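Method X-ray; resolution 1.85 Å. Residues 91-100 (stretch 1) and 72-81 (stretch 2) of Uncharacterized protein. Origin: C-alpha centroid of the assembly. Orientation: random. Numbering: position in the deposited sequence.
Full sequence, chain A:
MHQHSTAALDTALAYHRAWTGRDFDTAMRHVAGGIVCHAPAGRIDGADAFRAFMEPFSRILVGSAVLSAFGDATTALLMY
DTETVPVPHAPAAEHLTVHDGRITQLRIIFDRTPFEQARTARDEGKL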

# COMPACT_ATOMS: atom_id res chain seq x y z
N PRO A 91 2.44 7.39 3.92
CA PRO A 91 2.60 5.95 4.19
C PRO A 91 2.82 5.16 2.90
O PRO A 91 2.40 5.56 1.82
CB PRO A 91 1.27 5.57 4.85
CG PRO A 91 0.29 6.45 4.11
CD PRO A 91 1.05 7.85 4.09
N ALA A 92 3.52 4.02 3.02
CA ALA A 92 3.79 3.18 1.86
C ALA A 92 3.55 1.72 2.22
O ALA A 92 3.65 1.33 3.39
CB ALA A 92 5.23 3.35 1.32
N ALA A 93 3.24 0.90 1.23
CA ALA A 93 3.17 -0.54 1.47
C ALA A 93 4.07 -1.25 0.46
O ALA A 93 4.17 -0.79 -0.70
CB ALA A 93 1.71 -1.07 1.31
N GLU A 94 4.72 -2.35 0.88
CA GLU A 94 5.65 -3.06 0.02
C GLU A 94 5.36 -4.53 0.07
O GLU A 94 5.18 -5.10 1.17
CB GLU A 94 7.17 -2.87 0.42
CG GLU A 94 7.59 -1.44 0.29
CD GLU A 94 9.03 -1.21 0.79
OE1 GLU A 94 9.60 -2.21 1.26
OE2 GLU A 94 9.57 -0.07 0.71
N HIS A 95 5.39 -5.16 -1.11
CA HIS A 95 5.27 -6.60 -1.22
C HIS A 95 6.61 -7.08 -1.76
O HIS A 95 7.01 -6.66 -2.85
CB HIS A 95 4.13 -6.98 -2.17
CG HIS A 95 4.05 -8.46 -2.44
ND1 HIS A 95 3.71 -8.98 -3.67
CD2 HIS A 95 4.22 -9.54 -1.61
CE1 HIS A 95 3.69 -10.31 -3.61
NE2 HIS A 95 4.03 -10.67 -2.38
N LEU A 96 7.32 -7.92 -1.00
CA LEU A 96 8.69 -8.32 -1.36
C LEU A 96 8.74 -9.82 -1.61
O LEU A 96 8.13 -10.61 -0.87
CB LEU A 96 9.69 -8.00 -0.23
CG LEU A 96 9.74 -6.52 0.16
CD1 LEU A 96 8.72 -6.28 1.26
CD2 LEU A 96 11.15 -6.15 0.61
N THR A 97 9.51 -10.21 -2.61
CA THR A 97 9.86 -11.61 -2.81
C THR A 97 11.33 -11.75 -2.52
O THR A 97 12.15 -10.97 -3.02
CB THR A 97 9.61 -12.02 -4.29
OG1 THR A 97 8.24 -11.73 -4.57
CG2 THR A 97 9.93 -13.46 -4.54
N VAL A 98 11.71 -12.79 -1.77
CA VAL A 98 13.07 -12.90 -1.26
C VAL A 98 13.56 -14.31 -1.52
O VAL A 98 12.87 -15.26 -1.15
CB VAL A 98 13.13 -12.60 0.25
CG1 VAL A 98 14.58 -12.84 0.76
CG2 VAL A 98 12.55 -11.15 0.56
N HIS A 99 14.73 -14.44 -2.16
CA HIS A 99 15.34 -15.75 -2.41
C HIS A 99 16.76 -15.69 -1.91
O HIS A 99 17.51 -14.77 -2.27
CB HIS A 99 15.29 -16.15 -3.89
CG HIS A 99 13.89 -16.39 -4.36
ND1 HIS A 99 13.09 -17.39 -3.83
CD2 HIS A 99 13.11 -15.71 -5.25
CE1 HIS A 99 11.89 -17.34 -4.40
NE2 HIS A 99 11.88 -16.34 -5.27
N ASP A 100 17.10 -16.63 -1.03
CA ASP A 100 18.43 -16.76 -0.47
C ASP A 100 18.92 -15.43 0.08
O ASP A 100 20.04 -15.00 -0.20
CB ASP A 100 19.40 -17.35 -1.51
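Stretch 2, residues 72-81: DATTALLMYD

Residues 75-81 form an extended strand that runs antiparallel to strand 92-99, with 160° between their N-to-C directions and a closest axial approach of 4.7 Å; residues 72-74 lead into it as a loop. Register runs from Pro91 opposite Asp81 (CA to CA 4.0 Å) through Glu94 opposite Leu78 (CA to CA 5.4 Å) to Thr97 opposite Thr75 (CA to CA 4.5 Å).

The backbones are joined by reciprocal hydrogen bonds at three pairs. Ala92 N donates to Tyr80 O (2.9 Å) and Tyr80 N to Ala92 O (3.0 Å); Glu94 N reaches Leu78 O at 2.8 Å, and Leu96 N reaches Ala76 O at 2.8 Å. Val98 N extends the ladder to Thr74 O (2.8 Å), beyond the start of strand 75-81. Between these pairs, CA-H...O contacts reach the neighbouring carbonyl oxygens, such as Thr75 CA to Leu96 O at 3.1 Å.

Side chains alternate between faces. On that of Ala92, Glu94 and Leu96, Tyr80 OH donates to Glu94 OE2 (2.7 Å), while Ala92 CB packs 3.7 Å from Tyr80 CZ and Leu96 CD1 lies 4.2 Å from Leu78 CD2. On the other, selenomethionine Met79 places CE 4.2 Å from Ala93 CB, and His95 CB meets Leu77 CD1 at 3.8 Å.

One water bridges His95 NE2 (3.0 Å) and Thr75 OG1 (2.8 Å).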

# COMPACT_ATOMS: atom_id res chain seq x y z
N ASP A 72 6.30 -14.98 5.00
CA ASP A 72 6.58 -16.42 5.11
C ASP A 72 7.99 -16.71 4.60
O ASP A 72 8.88 -15.86 4.68
CB ASP A 72 5.51 -17.24 4.36
CG ASP A 72 5.37 -16.85 2.87
OD1 ASP A 72 6.30 -16.30 2.23
OD2 ASP A 72 4.28 -17.13 2.28
N ALA A 73 8.20 -17.90 4.05
CA ALA A 73 9.56 -18.29 3.73
C ALA A 73 10.10 -17.47 2.58
O ALA A 73 11.32 -17.21 2.53
CB ALA A 73 9.59 -19.78 3.40
N THR A 74 9.24 -17.02 1.64
CA THR A 74 9.76 -16.36 0.46
C THR A 74 9.12 -15.01 0.15
O THR A 74 9.59 -14.33 -0.79
CB THR A 74 9.59 -17.26 -0.77
OG1 THR A 74 8.20 -17.53 -0.98
CG2 THR A 74 10.42 -18.60 -0.60
N THR A 75 8.06 -14.60 0.84
CA THR A 75 7.48 -13.29 0.56
C THR A 75 7.19 -12.59 1.86
O THR A 75 7.02 -13.22 2.91
CB THR A 75 6.17 -13.32 -0.25
OG1 THR A 75 5.17 -13.99 0.51
CG2 THR A 75 6.36 -13.98 -1.65
N ALA A 76 7.11 -11.25 1.76
CA ALA A 76 6.82 -10.44 2.91
C ALA A 76 5.94 -9.30 2.44
O ALA A 76 5.98 -8.86 1.28
CB ALA A 76 8.12 -9.90 3.58
N LEU A 77 5.17 -8.77 3.39
CA LEU A 77 4.27 -7.67 3.11
C LEU A 77 4.39 -6.71 4.29
O LEU A 77 4.25 -7.11 5.46
CB LEU A 77 2.83 -8.23 2.95
CG LEU A 77 1.78 -7.25 2.45
CD1 LEU A 77 2.14 -6.74 1.00
CD2 LEU A 77 0.37 -7.95 2.43
N LEU A 78 4.66 -5.44 4.00
CA LEU A 78 4.72 -4.51 5.12
C LEU A 78 4.15 -3.16 4.75
O LEU A 78 4.04 -2.80 3.56
CB LEU A 78 6.12 -4.31 5.62
CG LEU A 78 7.22 -4.17 4.65
CD1 LEU A 78 7.57 -2.75 4.80
CD2 LEU A 78 8.31 -4.96 5.27
N MSE A 79 3.73 -2.46 5.80
CA MSE A 79 3.16 -1.11 5.60
C MSE A 79 3.82 -0.23 6.67
O MSE A 79 3.95 -0.66 7.84
CB MSE A 79 1.67 -1.12 5.76
CG MSE A 79 1.12 0.34 5.60
SE MSE A 79 -0.84 0.44 5.82
CE MSE A 79 -1.40 -0.52 4.14
N TYR A 80 4.27 0.98 6.28
CA TYR A 80 4.99 1.86 7.18
C TYR A 80 4.56 3.29 6.91
O TYR A 80 4.16 3.65 5.80
CB TYR A 80 6.53 1.69 7.09
CG TYR A 80 7.08 1.80 5.70
CD1 TYR A 80 7.25 0.67 4.90
CD2 TYR A 80 7.45 3.04 5.19
CE1 TYR A 80 7.79 0.79 3.62
CE2 TYR A 80 8.00 3.17 3.91
CZ TYR A 80 8.15 2.04 3.13
OH TYR A 80 8.67 2.15 1.85
N ASP A 81 4.60 4.10 7.95
CA ASP A 81 4.38 5.52 7.75
C ASP A 81 5.74 6.14 7.45
O ASP A 81 6.77 5.62 7.89
CB ASP A 81 3.82 6.14 9.03
CG ASP A 81 3.44 7.66 8.81
OD1 ASP A 81 2.92 7.97 7.71
OD2 ASP A 81 3.72 8.50 9.70
O HOH W 1 13.29 -16.52 1.35
O HOH W 2 2.84 -12.80 -0.57